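Local coordinates for 336aa long hypothetical dTDP-glucose 4,6-dehydratase (Pyrococcus horikoshii, PDB 2HUN), which probably acts as an NAD-dependent dTDP-glucose 4,6-dehydratase, a sugar-nucleotide-modifying enzyme of the extended short-chain dehydrogenase/reductase family, at the interface of chains A and B. Residues are numbered along the deposited sequence; one frame, centred on the assembly and turned at random. Chains: chain A/B, 336aa long hypothetical dTDP-glucose 4,6-dehydratase.

The interface of chains A and B. Residues chain A 95-96, 99, 104; chain B 103-104, 107, 161.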
ATOM      1  N   PRO A  95       5.061 -11.948   9.795  1.00 34.31           N
ATOM      2  CA  PRO A  95       4.734 -11.095   8.651  1.00 32.50           C
ATOM      3  C   PRO A  95       5.788 -11.100   7.546  1.00 30.20           C
ATOM      4  O   PRO A  95       5.469 -10.818   6.393  1.00 28.74           O
ATOM      5  CB  PRO A  95       4.560  -9.716   9.289  1.00 32.51           C
ATOM      6  CG  PRO A  95       5.550  -9.750  10.409  1.00 34.10           C
ATOM      7  CD  PRO A  95       5.326 -11.135  10.996  1.00 34.32           C
ATOM      8  N   GLU A  96       7.031 -11.429   7.892  1.00 28.20           N
ATOM      9  CA  GLU A  96       8.107 -11.441   6.907  1.00 28.29           C
ATOM     10  C   GLU A  96       7.694 -12.212   5.670  1.00 28.08           C
ATOM     11  O   GLU A  96       7.897 -11.768   4.544  1.00 27.71           O
ATOM     12  CB  GLU A  96       9.371 -12.078   7.481  1.00 31.76           C
ATOM     13  CG  GLU A  96       9.768 -11.567   8.842  1.00 40.89           C
ATOM     14  CD  GLU A  96       9.232 -12.434   9.966  1.00 43.64           C
ATOM     15  OE1 GLU A  96       7.998 -12.522  10.131  1.00 44.15           O
ATOM     16  OE2 GLU A  96      10.059 -13.034  10.684  1.00 49.90           O
ATOM     17  N   LEU A  99       5.478  -9.984   3.532  1.00 26.87           N
ATOM     18  CA  LEU A  99       6.153  -8.847   2.910  1.00 28.36           C
ATOM     19  C   LEU A  99       6.892  -9.361   1.675  1.00 28.39           C
ATOM     20  O   LEU A  99       6.842  -8.756   0.601  1.00 27.88           O
ATOM     21  CB  LEU A  99       7.172  -8.225   3.872  1.00 26.84           C
ATOM     22  CG  LEU A  99       8.042  -7.097   3.305  1.00 26.88           C
ATOM     23  CD1 LEU A  99       7.224  -5.819   3.217  1.00 25.61           C
ATOM     24  CD2 LEU A  99       9.256  -6.883   4.201  1.00 26.52           C
ATOM     25  N   ILE A 104       7.390  -7.799  -2.003  1.00 22.61           N
ATOM     26  CA  ILE A 104       8.587  -7.974  -2.826  1.00 23.79           C
ATOM     27  C   ILE A 104       8.255  -8.738  -4.106  1.00 23.59           C
ATOM     28  O   ILE A 104       8.730  -8.399  -5.184  1.00 26.14           O
ATOM     29  CB  ILE A 104       9.705  -8.733  -2.063  1.00 24.81           C
ATOM     30  CG1 ILE A 104      10.044  -8.003  -0.764  1.00 26.50           C
ATOM     31  CG2 ILE A 104      10.957  -8.839  -2.935  1.00 25.90           C
ATOM     32  CD1 ILE A 104      10.472  -6.571  -0.950  1.00 29.88           C
TER
ATOM     33  N   VAL B 103       9.675   1.426   1.796  1.00 23.96           N
ATOM     34  CA  VAL B 103       8.899   0.258   2.182  1.00 24.97           C
ATOM     35  C   VAL B 103       9.622  -0.638   3.197  1.00 26.21           C
ATOM     36  O   VAL B 103       9.079  -0.920   4.266  1.00 23.79           O
ATOM     37  CB  VAL B 103       8.506  -0.582   0.955  1.00 25.38           C
ATOM     38  CG1 VAL B 103       7.716  -1.799   1.404  1.00 24.47           C
ATOM     39  CG2 VAL B 103       7.664   0.256  -0.009  1.00 23.95           C
ATOM     40  N   ILE B 104      10.838  -1.082   2.872  1.00 26.77           N
ATOM     41  CA  ILE B 104      11.585  -1.940   3.791  1.00 27.58           C
ATOM     42  C   ILE B 104      11.922  -1.197   5.076  1.00 26.10           C
ATOM     43  O   ILE B 104      11.743  -1.725   6.173  1.00 27.27           O
ATOM     44  CB  ILE B 104      12.894  -2.455   3.158  1.00 29.42           C
ATOM     45  CG1 ILE B 104      12.577  -3.268   1.897  1.00 31.01           C
ATOM     46  CG2 ILE B 104      13.673  -3.300   4.172  1.00 28.76           C
ATOM     47  CD1 ILE B 104      11.517  -4.341   2.092  1.00 32.57           C
ATOM     48  N   TYR B 107       8.853  -0.876   7.227  1.00 23.49           N
ATOM     49  CA  TYR B 107       8.516  -2.213   7.711  1.00 24.52           C
ATOM     50  C   TYR B 107       9.422  -2.609   8.883  1.00 25.20           C
ATOM     51  O   TYR B 107       8.953  -3.143   9.885  1.00 24.95           O
ATOM     52  CB  TYR B 107       8.681  -3.235   6.580  1.00 26.14           C
ATOM     53  CG  TYR B 107       8.754  -4.668   7.054  1.00 27.24           C
ATOM     54  CD1 TYR B 107       7.598  -5.408   7.281  1.00 27.36           C
ATOM     55  CD2 TYR B 107       9.987  -5.272   7.309  1.00 27.29           C
ATOM     56  CE1 TYR B 107       7.663  -6.717   7.749  1.00 28.62           C
ATOM     57  CE2 TYR B 107      10.065  -6.579   7.779  1.00 28.26           C
ATOM     58  CZ  TYR B 107       8.902  -7.293   7.995  1.00 28.68           C
ATOM     59  OH  TYR B 107       8.978  -8.588   8.448  1.00 33.63           O
ATOM     60  N   LEU B 161       1.337  -0.333   5.314  1.00 17.75           N
ATOM     61  CA  LEU B 161       1.947  -1.206   6.313  1.00 19.53           C
ATOM     62  C   LEU B 161       1.681  -0.640   7.705  1.00 20.41           C
ATOM     63  O   LEU B 161       1.315  -1.371   8.618  1.00 22.80           O
ATOM     64  CB  LEU B 161       3.462  -1.329   6.084  1.00 16.71           C
ATOM     65  CG  LEU B 161       3.926  -1.938   4.751  1.00 18.55           C
ATOM     66  CD1 LEU B 161       5.440  -2.188   4.802  1.00 20.10           C
ATOM     67  CD2 LEU B 161       3.196  -3.244   4.480  1.00 16.20           C
TER
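A:Leu99 lays a methyl over the ring face of B:Tyr107 where the two Rossmann-fold subunits, members of the extended short-chain dehydrogenase/reductase family, pack helix against helix. The pairing, two-fold symmetric, resembles the helix-bundle dimers common in this family and is likely the biological one. Both residues belong to helix 96-116 of their own chain; helix 150-168 of chain B adds B:Leu161 alongside. Followed outward, the A:Leu99 side chain starts with CB 4.2 Å from ring atom CE1 of B:Tyr107. CG stands anti to its backbone N (chi1 175°), which carries the branch toward the partner. Methyl CD2, its bond from CG slanting across the face, lies over the ring centre, 3.4 Å above the plane of B:Tyr107, a CH-pi contact in which it touches the ring carbons nearly evenly. The same methyl also meets CD1 of B:Ile104 at 4.0 Å. Methyl CD1 lies near ring atom CD1 of B:Tyr107, toward B:Leu161, whose CD1 is 4.3 Å from it, and B:Val103, with CG1 at 4.4 Å. On the partner side, B:Tyr107 has CG anti to its own backbone N (chi1 163°), and the ring extends toward the start of the opposing helix. Its phenol OH sits at A:Glu96, 3.6 Å from CB, while CG of A:Pro95 skirts it. The carboxylate of A:Glu96 is tilted 32° from the ring plane, and no polar atom bonds across this patch. Farther along, A:Ile104 and B:Ile104 cross at about a right angle, tip to tip, their CD1 methyls 3.9 Å apart; this meeting of equivalent residues lies near the two-fold axis.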